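Local structure of trwC protein (Escherichia coli, 1OMH) at residues Lys79-Leu84 / Leu180-Ile185; Ala123-Arg128 / Gly141-Gly146. The protein probably recognises and processes the origin-of-transfer DNA in plasmid conjugation, this chain being the N-terminal relaxase domain of the longer TrwC protein. All coordinates share one frame; numbering follows the deposited sequence.

How the interactions relate
Interaction 1 starts first along the chain, at 79-84 on strand 81-89 of the five-stranded antiparallel sheet. Helices 92-99 and 104-122 follow and lead to 123-128, which runs into the hairpin of strands 126-131 and 134-139. Interaction 2 closes it where 141-146 meets 123-128. The chain then runs through strands 145-152 and 158-167 of the main sheet. It returns at 180-185, where interaction 1 closes a loop of 95 residues with interaction 2 inside it. The contacts touch through a probable hydrogen bond from K181 N to Q126 O (2.8 Å). Interaction 2 joins the hairpin to the lead-in of strand 145-152; interaction 1 brings strand 81-89 and the region of helix 183-187 together at the DNA.

Interaction 1 (Lys79-Leu84 / Leu180-Ile185); sequences KERIGL and LKNDEI. With nucleotides of chain A.
L84 lays its CD2 methyl against I185, 3.8 Å from CG2, the two side chains sliding past each other in opposite directions. The same CD2 lies near CB of N182. Beyond this apolar contact the two segments meet mainly through DNA of chain A. R81 reaches it with a chain extended from CG to NE. Its NE donates to OP2 of DC16 of chain A (2.7 Å), and NH2 adds a second bond to that oxygen. NH1 binds O6 of DG17 of chain A at 2.9 Å. NH2 meets N7 of the same guanine almost straight (177°). O4 of DT18 of chain A lies over one face of the guanidinium. With an alanine in place of R81, the phosphate of DC16 and the O6 and N7 atoms of DG17, both of chain A, would probably lose these donors. N182 reads DT18 of chain A: OD1 accepts from N3 (2.9 Å) and ND2 gives to O4 (3.1 Å). A water on ND2 of N182 (2.9 Å) also bonds weakly to G83 O. D183 accepts from DG17 of chain A, OD1 from N1 (2.7 Å) and OD2 from N2. K181 NZ braces its OD2 by a salt bridge from above the carboxylate plane. The two-pronged arginine grip on O6 and N7 is a classic form of guanine recognition, used here at the DNA-binding site of the relaxase domain.

Interaction 2 (Ala123-Arg128 / Gly141-Gly146); sequences ARAQAR and GNLVIG. With nucleotides of chain A.
L143 holds CG anti to its carbonyl carbon (chi1 -69°), and this turns its branched end back to A125. CD2 rests against CB of A125 at 3.6 Å. The alanine methyl also meets the backbone, lying 3.5 Å from O of N142. Both partners approach the methyl from the 141-146 side. L180 touches both side chains, and I185 and I166 pack on L143. Beside the apolar pair, one backbone bond joins the segments. N of G141 donates to O of A125 over 3.3 Å, nearly straight at 177°. G141 has a positive phi (66°), a backbone conformation that glycine adopts most readily. The CB of N142 points away from 123-128, and its ND2 bonds to K171 O. Its carbonyl O is also bonded to T170 OG1. Further along the first segment, R128 bends at chi2 and chi3 to reach the DNA. C7 of DT14 of chain A lies over the centre of its guanidinium, 3.7 Å above the plane. N7 of DG15 of chain A lies in the plane of the group, beside its rim. NH2 points to O6 of that guanine, but the modelled separation is too short for its length to be trusted. One apolar pair and one backbone bond therefore close the base of the hairpin, and R128 farther along it faces the bases.

Interaction 1 (Lys79-Leu84 / Leu180-Ile185)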
ATOM      1  N   LYS B  79     -17.902  -8.407 -12.122  1.00 35.61           N
ATOM      2  CA  LYS B  79     -16.750  -7.586 -12.485  1.00 32.55           C
ATOM      3  C   LYS B  79     -15.512  -8.453 -12.572  1.00 32.41           C
ATOM      4  O   LYS B  79     -15.305  -9.341 -11.749  1.00 32.32           O
ATOM      5  CB  LYS B  79     -16.516  -6.491 -11.442  1.00 33.13           C
ATOM      6  CG  LYS B  79     -17.661  -5.520 -11.298  1.00 35.79           C
ATOM      7  CD  LYS B  79     -17.302  -4.401 -10.344  1.00 40.51           C
ATOM      8  CE  LYS B  79     -18.419  -3.383 -10.261  1.00 42.69           C
ATOM      9  NZ  LYS B  79     -18.012  -2.193  -9.465  1.00 51.50           N
ATOM     10  N   GLU B  80     -14.686  -8.218 -13.579  1.00 29.28           N
ATOM     11  CA  GLU B  80     -13.473  -8.998 -13.671  1.00 32.42           C
ATOM     12  C   GLU B  80     -12.478  -8.312 -12.752  1.00 27.56           C
ATOM     13  O   GLU B  80     -12.430  -7.085 -12.670  1.00 30.24           O
ATOM     14  CB  GLU B  80     -12.942  -9.051 -15.102  1.00 32.65           C
ATOM     15  CG  GLU B  80     -12.458  -7.744 -15.660  1.00 41.31           C
ATOM     16  CD  GLU B  80     -11.826  -7.928 -17.020  1.00 44.94           C
ATOM     17  OE1 GLU B  80     -10.798  -8.636 -17.102  1.00 43.59           O
ATOM     18  OE2 GLU B  80     -12.365  -7.379 -18.004  1.00 49.35           O
ATOM     19  N   ARG B  81     -11.701  -9.115 -12.042  1.00 27.03           N
ATOM     20  CA  ARG B  81     -10.718  -8.597 -11.111  1.00 22.59           C
ATOM     21  C   ARG B  81      -9.353  -8.628 -11.761  1.00 21.99           C
ATOM     22  O   ARG B  81      -8.968  -9.625 -12.367  1.00 23.51           O
ATOM     23  CB  ARG B  81     -10.750  -9.429  -9.827  1.00 24.72           C
ATOM     24  CG  ARG B  81     -12.036  -9.221  -9.048  1.00 21.95           C
ATOM     25  CD  ARG B  81     -12.169 -10.169  -7.864  1.00 26.50           C
ATOM     26  NE  ARG B  81     -13.341  -9.828  -7.061  1.00 21.84           N
ATOM     27  CZ  ARG B  81     -13.660 -10.407  -5.910  1.00 19.65           C
ATOM     28  NH1 ARG B  81     -12.892 -11.371  -5.419  1.00 18.80           N
ATOM     29  NH2 ARG B  81     -14.737 -10.007  -5.245  1.00 19.63           N
ATOM     30  N   ILE B  82      -8.628  -7.524 -11.632  1.00 21.62           N
ATOM     31  CA  ILE B  82      -7.312  -7.403 -12.235  1.00 22.68           C
ATOM     32  C   ILE B  82      -6.196  -7.501 -11.213  1.00 23.04           C
ATOM     33  O   ILE B  82      -5.030  -7.669 -11.577  1.00 25.65           O
ATOM     34  CB  ILE B  82      -7.180  -6.060 -12.981  1.00 27.83           C
ATOM     35  CG1 ILE B  82      -7.251  -4.896 -11.987  1.00 26.04           C
ATOM     36  CG2 ILE B  82      -8.313  -5.925 -13.995  1.00 25.30           C
ATOM     37  CD1 ILE B  82      -7.040  -3.525 -12.625  1.00 31.37           C
ATOM     38  N   GLY B  83      -6.551  -7.386  -9.938  1.00 21.85           N
ATOM     39  CA  GLY B  83      -5.544  -7.480  -8.904  1.00 23.09           C
ATOM     40  C   GLY B  83      -6.011  -7.078  -7.518  1.00 19.53           C
ATOM     41  O   GLY B  83      -7.198  -6.873  -7.261  1.00 24.76           O
ATOM     42  N   LEU B  84      -5.041  -6.963  -6.623  1.00 21.82           N
ATOM     43  CA  LEU B  84      -5.284  -6.596  -5.240  1.00 19.79           C
ATOM     44  C   LEU B  84      -4.192  -5.619  -4.853  1.00 16.75           C
ATOM     45  O   LEU B  84      -3.008  -5.953  -4.903  1.00 20.20           O
ATOM     46  CB  LEU B  84      -5.203  -7.842  -4.353  1.00 19.50           C
ATOM     47  CG  LEU B  84      -5.379  -7.629  -2.849  1.00 24.16           C
ATOM     48  CD1 LEU B  84      -6.750  -7.009  -2.577  1.00 22.93           C
ATOM     49  CD2 LEU B  84      -5.229  -8.962  -2.124  1.00 18.99           C
ATOM     50  N   LEU B 180      -6.235 -15.599  -8.550  1.00 28.67           N
ATOM     51  CA  LEU B 180      -5.869 -15.801  -7.155  1.00 26.36           C
ATOM     52  C   LEU B 180      -7.107 -15.861  -6.260  1.00 27.37           C
ATOM     53  O   LEU B 180      -8.046 -15.083  -6.436  1.00 24.99           O
ATOM     54  CB  LEU B 180      -4.963 -14.652  -6.696  1.00 28.28           C
ATOM     55  CG  LEU B 180      -4.585 -14.535  -5.219  1.00 29.20           C
ATOM     56  CD1 LEU B 180      -3.472 -15.527  -4.883  1.00 31.11           C
ATOM     57  CD2 LEU B 180      -4.120 -13.102  -4.929  1.00 24.87           C
ATOM     58  N   LYS B 181      -7.140 -16.817  -5.336  1.00 26.01           N
ATOM     59  CA  LYS B 181      -8.243 -16.849  -4.382  1.00 25.62           C
ATOM     60  C   LYS B 181      -7.608 -15.981  -3.296  1.00 22.24           C
ATOM     61  O   LYS B 181      -6.762 -16.452  -2.541  1.00 19.63           O
ATOM     62  CB  LYS B 181      -8.506 -18.258  -3.851  1.00 25.92           C
ATOM     63  CG  LYS B 181      -9.625 -18.289  -2.803  1.00 30.58           C
ATOM     64  CD  LYS B 181     -10.054 -19.698  -2.437  1.00 36.84           C
ATOM     65  CE  LYS B 181     -11.215 -19.653  -1.455  1.00 38.15           C
ATOM     66  NZ  LYS B 181     -12.332 -18.805  -1.967  1.00 37.24           N
ATOM     67  N   ASN B 182      -7.996 -14.708  -3.250  1.00 21.64           N
ATOM     68  CA  ASN B 182      -7.411 -13.738  -2.319  1.00 21.50           C
ATOM     69  C   ASN B 182      -7.837 -13.810  -0.860  1.00 19.76           C
ATOM     70  O   ASN B 182      -7.308 -13.076  -0.020  1.00 17.74           O
ATOM     71  CB  ASN B 182      -7.669 -12.309  -2.828  1.00 16.08           C
ATOM     72  CG  ASN B 182      -9.142 -11.919  -2.777  1.00 20.30           C
ATOM     73  OD1 ASN B 182      -9.892 -12.374  -1.908  1.00 19.12           O
ATOM     74  ND2 ASN B 182      -9.560 -11.053  -3.699  1.00 21.26           N
ATOM     75  N   ASP B 183      -8.787 -14.688  -0.562  1.00 17.31           N
ATOM     76  CA  ASP B 183      -9.317 -14.840   0.789  1.00 21.33           C
ATOM     77  C   ASP B 183      -8.300 -14.709   1.905  1.00 18.89           C
ATOM     78  O   ASP B 183      -8.401 -13.810   2.746  1.00 21.41           O
ATOM     79  CB  ASP B 183     -10.030 -16.187   0.916  1.00 23.39           C
ATOM     80  CG  ASP B 183     -11.278 -16.258   0.072  1.00 25.54           C
ATOM     81  OD1 ASP B 183     -11.324 -15.580  -0.984  1.00 25.21           O
ATOM     82  OD2 ASP B 183     -12.207 -16.998   0.451  1.00 28.95           O
ATOM     83  N   GLU B 184      -7.322 -15.607   1.921  1.00 16.17           N
ATOM     84  CA  GLU B 184      -6.310 -15.607   2.970  1.00 21.26           C
ATOM     85  C   GLU B 184      -5.567 -14.285   3.106  1.00 24.37           C
ATOM     86  O   GLU B 184      -5.281 -13.845   4.216  1.00 20.03           O
ATOM     87  CB  GLU B 184      -5.306 -16.738   2.739  1.00 26.57           C
ATOM     88  CG  GLU B 184      -5.822 -18.128   3.091  1.00 33.76           C
ATOM     89  CD  GLU B 184      -6.069 -18.304   4.582  1.00 40.31           C
ATOM     90  OE1 GLU B 184      -7.221 -18.128   5.030  1.00 40.27           O
ATOM     91  OE2 GLU B 184      -5.104 -18.614   5.311  1.00 49.27           O
ATOM     92  N   ILE B 185      -5.250 -13.649   1.985  1.00 21.58           N
ATOM     93  CA  ILE B 185      -4.539 -12.375   2.042  1.00 17.18           C
ATOM     94  C   ILE B 185      -5.447 -11.248   2.540  1.00 17.03           C
ATOM     95  O   ILE B 185      -5.113 -10.558   3.503  1.00 18.74           O
ATOM     96  CB  ILE B 185      -3.949 -12.013   0.665  1.00 14.85           C
ATOM     97  CG1 ILE B 185      -2.903 -13.065   0.279  1.00 14.59           C
ATOM     98  CG2 ILE B 185      -3.306 -10.604   0.708  1.00 11.79           C
ATOM     99  CD1 ILE B 185      -2.385 -12.946  -1.134  1.00 31.37           C
TER
ATOM    100  P    DG A  17     -20.676  -9.021  -3.158  1.00 34.61           P
ATOM    101  OP1  DG A  17     -22.111  -8.749  -2.894  1.00 35.64           O
ATOM    102  OP2  DG A  17     -19.810  -7.936  -3.671  1.00 35.17           O
ATOM    103  O5'  DG A  17     -20.025  -9.572  -1.811  1.00 29.34           O
ATOM    104  C5'  DG A  17     -20.796 -10.308  -0.857  1.00 25.08           C
ATOM    105  C4'  DG A  17     -19.875 -10.952   0.155  1.00 21.65           C
ATOM    106  O4'  DG A  17     -18.927 -11.761  -0.568  1.00 23.55           O
ATOM    107  C3'  DG A  17     -19.034  -9.952   0.954  1.00 23.79           C
ATOM    108  O3'  DG A  17     -19.527 -10.004   2.303  1.00 25.28           O
ATOM    109  C2'  DG A  17     -17.714 -10.675   1.145  1.00 17.52           C
ATOM    110  C1'  DG A  17     -17.684 -11.736   0.091  1.00 20.52           C
ATOM    111  N9   DG A  17     -16.608 -11.732  -0.884  1.00 21.18           N
ATOM    112  C8   DG A  17     -16.401 -10.929  -1.983  1.00 21.55           C
ATOM    113  N7   DG A  17     -15.366 -11.302  -2.690  1.00 20.76           N
ATOM    114  C5   DG A  17     -14.855 -12.390  -1.993  1.00 20.73           C
ATOM    115  C6   DG A  17     -13.742 -13.227  -2.261  1.00 21.22           C
ATOM    116  O6   DG A  17     -12.946 -13.179  -3.213  1.00 20.92           O
ATOM    117  N1   DG A  17     -13.595 -14.208  -1.277  1.00 20.96           N
ATOM    118  C2   DG A  17     -14.414 -14.361  -0.181  1.00 19.72           C
ATOM    119  N2   DG A  17     -14.126 -15.356   0.666  1.00 18.12           N
ATOM    120  N3   DG A  17     -15.444 -13.592   0.070  1.00 18.61           N
ATOM    121  C4   DG A  17     -15.604 -12.640  -0.869  1.00 23.12           C
ATOM    122  P    DT A  18     -18.828  -9.135   3.470  1.00 26.98           P
ATOM    123  OP1  DT A  18     -19.509  -9.577   4.712  1.00 26.04           O
ATOM    124  OP2  DT A  18     -18.879  -7.704   3.073  1.00 24.27           O
ATOM    125  O5'  DT A  18     -17.294  -9.602   3.507  1.00 27.53           O
ATOM    126  C5'  DT A  18     -16.885 -10.761   4.253  1.00 25.11           C
ATOM    127  C4'  DT A  18     -15.414 -11.066   4.046  1.00 22.78           C
ATOM    128  O4'  DT A  18     -15.105 -11.180   2.631  1.00 19.32           O
ATOM    129  C3'  DT A  18     -14.480  -9.972   4.592  1.00 20.58           C
ATOM    130  O3'  DT A  18     -13.769 -10.609   5.676  1.00 20.48           O
ATOM    131  C2'  DT A  18     -13.296  -9.981   3.635  1.00 16.44           C
ATOM    132  C1'  DT A  18     -13.763 -10.794   2.456  1.00 20.46           C
ATOM    133  N1   DT A  18     -13.441 -10.479   1.056  1.00 20.05           N
ATOM    134  C2   DT A  18     -12.475 -11.289   0.493  1.00 22.98           C
ATOM    135  O2   DT A  18     -11.957 -12.225   1.085  1.00 18.83           O
ATOM    136  N3   DT A  18     -12.135 -10.971  -0.789  1.00 20.57           N
ATOM    137  C4   DT A  18     -12.653  -9.956  -1.564  1.00 21.91           C
ATOM    138  O4   DT A  18     -12.236  -9.797  -2.711  1.00 20.90           O
ATOM    139  C5   DT A  18     -13.677  -9.151  -0.924  1.00 19.58           C
ATOM    140  C7   DT A  18     -14.301  -8.028  -1.697  1.00 18.27           C
ATOM    141  C6   DT A  18     -14.021  -9.449   0.340  1.00 19.02           C
ATOM    142  P    DC A  16     -16.992  -9.236  -8.275  1.00 29.52           P
ATOM    143  OP1  DC A  16     -17.961  -8.312  -8.919  1.00 28.31           O
ATOM    144  OP2  DC A  16     -15.731  -8.694  -7.701  1.00 28.61           O
ATOM    145  O5'  DC A  16     -17.765 -10.071  -7.149  1.00 30.53           O
ATOM    146  C5'  DC A  16     -19.180 -10.251  -7.214  1.00 29.42           C
ATOM    147  C4'  DC A  16     -19.669 -11.203  -6.142  1.00 27.02           C
ATOM    148  O4'  DC A  16     -18.988 -12.480  -6.263  1.00 25.22           O
ATOM    149  C3'  DC A  16     -19.367 -10.721  -4.714  1.00 26.25           C
ATOM    150  O3'  DC A  16     -20.619 -10.271  -4.167  1.00 29.31           O
ATOM    151  C2'  DC A  16     -19.177 -12.012  -3.928  1.00 26.88           C
ATOM    152  C1'  DC A  16     -18.932 -13.068  -4.981  1.00 25.40           C
ATOM    153  N1   DC A  16     -17.873 -14.094  -4.885  1.00 23.00           N
ATOM    154  C2   DC A  16     -18.293 -15.425  -4.739  1.00 21.79           C
ATOM    155  O2   DC A  16     -19.504 -15.668  -4.746  1.00 24.06           O
ATOM    156  N3   DC A  16     -17.378 -16.403  -4.593  1.00 19.81           N
ATOM    157  C4   DC A  16     -16.083 -16.109  -4.594  1.00 21.64           C
ATOM    158  N4   DC A  16     -15.222 -17.122  -4.431  1.00 20.90           N
ATOM    159  C5   DC A  16     -15.613 -14.766  -4.759  1.00 24.08           C
ATOM    160  C6   DC A  16     -16.539 -13.796  -4.907  1.00 19.58           C
TER
HETATM  161  O   HOH W   1     -10.995 -13.307  -6.881  1.00 24.90           O
HETATM  162  O   HOH W   2      -8.231  -9.710  -5.918  1.00 27.18           O

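Interaction 2 (Ala123-Arg128 / Gly141-Gly146)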
ATOM      1  N   ALA B 123       3.002 -16.280   1.091  1.00 24.21           N
ATOM      2  CA  ALA B 123       2.871 -17.594   1.707  1.00 27.63           C
ATOM      3  C   ALA B 123       1.388 -17.938   1.813  1.00 28.52           C
ATOM      4  O   ALA B 123       1.024 -19.089   2.051  1.00 26.30           O
ATOM      5  CB  ALA B 123       3.518 -17.597   3.094  1.00 27.38           C
ATOM      6  N   ARG B 124       0.536 -16.933   1.621  1.00 23.52           N
ATOM      7  CA  ARG B 124      -0.909 -17.122   1.696  1.00 25.26           C
ATOM      8  C   ARG B 124      -1.590 -17.176   0.325  1.00 23.57           C
ATOM      9  O   ARG B 124      -2.809 -17.302   0.243  1.00 23.15           O
ATOM     10  CB  ARG B 124      -1.538 -16.013   2.548  1.00 25.51           C
ATOM     11  CG  ARG B 124      -1.167 -16.091   4.025  1.00 21.73           C
ATOM     12  CD  ARG B 124      -1.621 -14.851   4.787  1.00 22.29           C
ATOM     13  NE  ARG B 124      -1.500 -15.018   6.236  1.00 19.56           N
ATOM     14  CZ  ARG B 124      -0.351 -15.060   6.904  1.00 20.26           C
ATOM     15  NH1 ARG B 124       0.808 -14.941   6.263  1.00 21.00           N
ATOM     16  NH2 ARG B 124      -0.360 -15.226   8.221  1.00 21.08           N
ATOM     17  N   ALA B 125      -0.802 -17.095  -0.745  1.00 23.52           N
ATOM     18  CA  ALA B 125      -1.352 -17.153  -2.100  1.00 23.76           C
ATOM     19  C   ALA B 125      -2.016 -18.507  -2.311  1.00 25.23           C
ATOM     20  O   ALA B 125      -1.426 -19.546  -2.009  1.00 26.88           O
ATOM     21  CB  ALA B 125      -0.248 -16.966  -3.128  1.00 21.26           C
ATOM     22  N   GLN B 126      -3.232 -18.491  -2.839  1.00 22.22           N
ATOM     23  CA  GLN B 126      -3.969 -19.719  -3.088  1.00 24.56           C
ATOM     24  C   GLN B 126      -4.748 -19.668  -4.389  1.00 24.50           C
ATOM     25  O   GLN B 126      -4.975 -18.604  -4.960  1.00 27.22           O
ATOM     26  CB  GLN B 126      -4.960 -19.994  -1.958  1.00 25.13           C
ATOM     27  CG  GLN B 126      -4.356 -20.066  -0.575  1.00 29.94           C
ATOM     28  CD  GLN B 126      -5.334 -20.620   0.442  1.00 31.95           C
ATOM     29  OE1 GLN B 126      -6.460 -20.127   0.575  1.00 27.28           O
ATOM     30  NE2 GLN B 126      -4.909 -21.656   1.168  1.00 30.67           N
ATOM     31  N   ALA B 127      -5.167 -20.841  -4.844  1.00 22.61           N
ATOM     32  CA  ALA B 127      -5.951 -20.968  -6.065  1.00 26.67           C
ATOM     33  C   ALA B 127      -6.803 -22.219  -5.908  1.00 23.48           C
ATOM     34  O   ALA B 127      -6.553 -23.030  -5.025  1.00 24.94           O
ATOM     35  CB  ALA B 127      -5.030 -21.108  -7.270  1.00 25.53           C
ATOM     36  N   ARG B 128      -7.813 -22.368  -6.752  1.00 24.92           N
ATOM     37  CA  ARG B 128      -8.662 -23.546  -6.680  1.00 28.26           C
ATOM     38  C   ARG B 128      -8.406 -24.475  -7.861  1.00 29.70           C
ATOM     39  O   ARG B 128      -7.779 -24.092  -8.850  1.00 27.72           O
ATOM     40  CB  ARG B 128     -10.136 -23.141  -6.665  1.00 28.57           C
ATOM     41  CG  ARG B 128     -10.523 -22.279  -5.475  1.00 30.85           C
ATOM     42  CD  ARG B 128     -11.180 -21.000  -5.954  1.00 31.44           C
ATOM     43  NE  ARG B 128     -12.631 -21.068  -5.915  1.00 29.96           N
ATOM     44  CZ  ARG B 128     -13.432 -20.114  -6.376  1.00 26.76           C
ATOM     45  NH1 ARG B 128     -12.925 -19.015  -6.922  1.00 27.53           N
ATOM     46  NH2 ARG B 128     -14.745 -20.251  -6.266  1.00 29.57           N
ATOM     47  N   GLY B 141       1.576 -20.418  -2.920  1.00 31.83           N
ATOM     48  CA  GLY B 141       2.751 -19.758  -2.388  1.00 29.77           C
ATOM     49  C   GLY B 141       3.544 -18.919  -3.372  1.00 26.55           C
ATOM     50  O   GLY B 141       4.738 -18.716  -3.185  1.00 26.37           O
ATOM     51  N   ASN B 142       2.903 -18.442  -4.431  1.00 23.98           N
ATOM     52  CA  ASN B 142       3.612 -17.607  -5.393  1.00 26.86           C
ATOM     53  C   ASN B 142       2.727 -16.474  -5.896  1.00 23.64           C
ATOM     54  O   ASN B 142       1.540 -16.659  -6.151  1.00 23.60           O
ATOM     55  CB  ASN B 142       4.157 -18.454  -6.566  1.00 26.40           C
ATOM     56  CG  ASN B 142       3.063 -19.064  -7.429  1.00 31.21           C
ATOM     57  OD1 ASN B 142       2.562 -18.434  -8.364  1.00 29.88           O
ATOM     58  ND2 ASN B 142       2.690 -20.302  -7.120  1.00 28.78           N
ATOM     59  N   LEU B 143       3.313 -15.291  -6.015  1.00 23.63           N
ATOM     60  CA  LEU B 143       2.575 -14.126  -6.479  1.00 22.57           C
ATOM     61  C   LEU B 143       3.398 -13.315  -7.470  1.00 20.75           C
ATOM     62  O   LEU B 143       4.620 -13.458  -7.543  1.00 20.83           O
ATOM     63  CB  LEU B 143       2.214 -13.222  -5.290  1.00 20.11           C
ATOM     64  CG  LEU B 143       1.188 -13.700  -4.265  1.00 18.27           C
ATOM     65  CD1 LEU B 143       1.108 -12.698  -3.113  1.00 17.79           C
ATOM     66  CD2 LEU B 143      -0.161 -13.862  -4.941  1.00 19.62           C
ATOM     67  N   VAL B 144       2.707 -12.485  -8.241  1.00 22.08           N
ATOM     68  CA  VAL B 144       3.338 -11.583  -9.200  1.00 20.73           C
ATOM     69  C   VAL B 144       2.936 -10.228  -8.633  1.00 21.10           C
ATOM     70  O   VAL B 144       1.747  -9.895  -8.604  1.00 19.73           O
ATOM     71  CB  VAL B 144       2.757 -11.770 -10.625  1.00 21.69           C
ATOM     72  CG1 VAL B 144       3.399 -10.784 -11.602  1.00 22.65           C
ATOM     73  CG2 VAL B 144       3.009 -13.196 -11.099  1.00 18.83           C
ATOM     74  N   ILE B 145       3.910  -9.466  -8.141  1.00 21.17           N
ATOM     75  CA  ILE B 145       3.608  -8.170  -7.528  1.00 20.62           C
ATOM     76  C   ILE B 145       4.391  -7.002  -8.120  1.00 21.31           C
ATOM     77  O   ILE B 145       5.601  -7.090  -8.325  1.00 20.67           O
ATOM     78  CB  ILE B 145       3.946  -8.157  -6.014  1.00 13.36           C
ATOM     79  CG1 ILE B 145       3.528  -9.481  -5.347  1.00 17.66           C
ATOM     80  CG2 ILE B 145       3.281  -6.958  -5.339  1.00 16.18           C
ATOM     81  CD1 ILE B 145       2.104  -9.890  -5.621  1.00 31.37           C
ATOM     82  N   GLY B 146       3.682  -5.906  -8.362  1.00 22.05           N
ATOM     83  CA  GLY B 146       4.304  -4.691  -8.850  1.00 22.22           C
ATOM     84  C   GLY B 146       4.264  -3.716  -7.679  1.00 17.54           C
ATOM     85  O   GLY B 146       3.186  -3.318  -7.240  1.00 19.77           O
TER
ATOM     86  P    DT A  14      -9.694 -19.457 -12.367  1.00 28.74           P
ATOM     87  OP1  DT A  14      -8.617 -18.618 -12.959  1.00 28.87           O
ATOM     88  OP2  DT A  14      -9.420 -20.234 -11.130  1.00 26.87           O
ATOM     89  O5'  DT A  14     -10.991 -18.550 -12.170  1.00 23.72           O
ATOM     90  C5'  DT A  14     -11.315 -17.551 -13.139  1.00 27.12           C
ATOM     91  C4'  DT A  14     -12.595 -16.815 -12.801  1.00 25.78           C
ATOM     92  O4'  DT A  14     -13.727 -17.720 -12.847  1.00 30.74           O
ATOM     93  C3'  DT A  14     -12.644 -16.167 -11.416  1.00 27.56           C
ATOM     94  O3'  DT A  14     -12.390 -14.762 -11.563  1.00 26.78           O
ATOM     95  C2'  DT A  14     -14.124 -16.205 -11.062  1.00 26.18           C
ATOM     96  C1'  DT A  14     -14.716 -17.325 -11.906  1.00 31.01           C
ATOM     97  N1   DT A  14     -15.214 -18.524 -11.186  1.00 25.86           N
ATOM     98  C2   DT A  14     -16.574 -18.633 -10.979  1.00 25.74           C
ATOM     99  O2   DT A  14     -17.376 -17.788 -11.332  1.00 32.39           O
ATOM    100  N3   DT A  14     -16.964 -19.783 -10.340  1.00 31.50           N
ATOM    101  C4   DT A  14     -16.158 -20.809  -9.894  1.00 29.09           C
ATOM    102  O4   DT A  14     -16.666 -21.789  -9.345  1.00 38.31           O
ATOM    103  C5   DT A  14     -14.743 -20.623 -10.128  1.00 27.63           C
ATOM    104  C7   DT A  14     -13.786 -21.675  -9.665  1.00 29.47           C
ATOM    105  C6   DT A  14     -14.348 -19.505 -10.750  1.00 25.96           C
ATOM    106  P    DG A  15     -12.052 -13.862 -10.268  1.00 26.88           P
ATOM    107  OP1  DG A  15     -11.076 -12.822 -10.678  1.00 27.23           O
ATOM    108  OP2  DG A  15     -11.722 -14.758  -9.122  1.00 28.13           O
ATOM    109  O5'  DG A  15     -13.423 -13.149  -9.899  1.00 23.80           O
ATOM    110  C5'  DG A  15     -14.081 -12.237 -10.791  1.00 27.02           C
ATOM    111  C4'  DG A  15     -15.539 -12.158 -10.409  1.00 25.17           C
ATOM    112  O4'  DG A  15     -15.989 -13.512 -10.293  1.00 25.87           O
ATOM    113  C3'  DG A  15     -15.856 -11.488  -9.070  1.00 27.78           C
ATOM    114  O3'  DG A  15     -16.597 -10.306  -9.408  1.00 24.95           O
ATOM    115  C2'  DG A  15     -16.994 -12.328  -8.513  1.00 26.26           C
ATOM    116  C1'  DG A  15     -16.889 -13.649  -9.226  1.00 25.79           C
ATOM    117  N9   DG A  15     -16.521 -14.854  -8.499  1.00 22.18           N
ATOM    118  C8   DG A  15     -15.278 -15.302  -8.117  1.00 25.15           C
ATOM    119  N7   DG A  15     -15.297 -16.535  -7.685  1.00 23.71           N
ATOM    120  C5   DG A  15     -16.640 -16.887  -7.741  1.00 24.16           C
ATOM    121  C6   DG A  15     -17.292 -18.098  -7.421  1.00 21.46           C
ATOM    122  O6   DG A  15     -16.795 -19.156  -7.026  1.00 25.46           O
ATOM    123  N1   DG A  15     -18.665 -18.002  -7.618  1.00 23.84           N
ATOM    124  C2   DG A  15     -19.324 -16.885  -8.072  1.00 25.90           C
ATOM    125  N2   DG A  15     -20.650 -16.961  -8.204  1.00 24.70           N
ATOM    126  N3   DG A  15     -18.724 -15.763  -8.378  1.00 25.84           N
ATOM    127  C4   DG A  15     -17.398 -15.836  -8.194  1.00 18.68           C
ATOM    128  P    DC A  16     -16.992  -9.236  -8.275  1.00 29.52           P
ATOM    129  OP1  DC A  16     -17.961  -8.312  -8.919  1.00 28.31           O
ATOM    130  OP2  DC A  16     -15.731  -8.694  -7.701  1.00 28.61           O
ATOM    131  O5'  DC A  16     -17.765 -10.071  -7.149  1.00 30.53           O
ATOM    132  C5'  DC A  16     -19.180 -10.251  -7.214  1.00 29.42           C
ATOM    133  C4'  DC A  16     -19.669 -11.203  -6.142  1.00 27.02           C
ATOM    134  O4'  DC A  16     -18.988 -12.480  -6.263  1.00 25.22           O
ATOM    135  C3'  DC A  16     -19.367 -10.721  -4.714  1.00 26.25           C
ATOM    136  O3'  DC A  16     -20.619 -10.271  -4.167  1.00 29.31           O
ATOM    137  C2'  DC A  16     -19.177 -12.012  -3.928  1.00 26.88           C
ATOM    138  C1'  DC A  16     -18.932 -13.068  -4.981  1.00 25.40           C
ATOM    139  N1   DC A  16     -17.873 -14.094  -4.885  1.00 23.00           N
ATOM    140  C2   DC A  16     -18.293 -15.425  -4.739  1.00 21.79           C
ATOM    141  O2   DC A  16     -19.504 -15.668  -4.746  1.00 24.06           O
ATOM    142  N3   DC A  16     -17.378 -16.403  -4.593  1.00 19.81           N
ATOM    143  C4   DC A  16     -16.083 -16.109  -4.594  1.00 21.64           C
ATOM    144  N4   DC A  16     -15.222 -17.122  -4.431  1.00 20.90           N
ATOM    145  C5   DC A  16     -15.613 -14.766  -4.759  1.00 24.08           C
ATOM    146  C6   DC A  16     -16.539 -13.796  -4.907  1.00 19.58           C
TER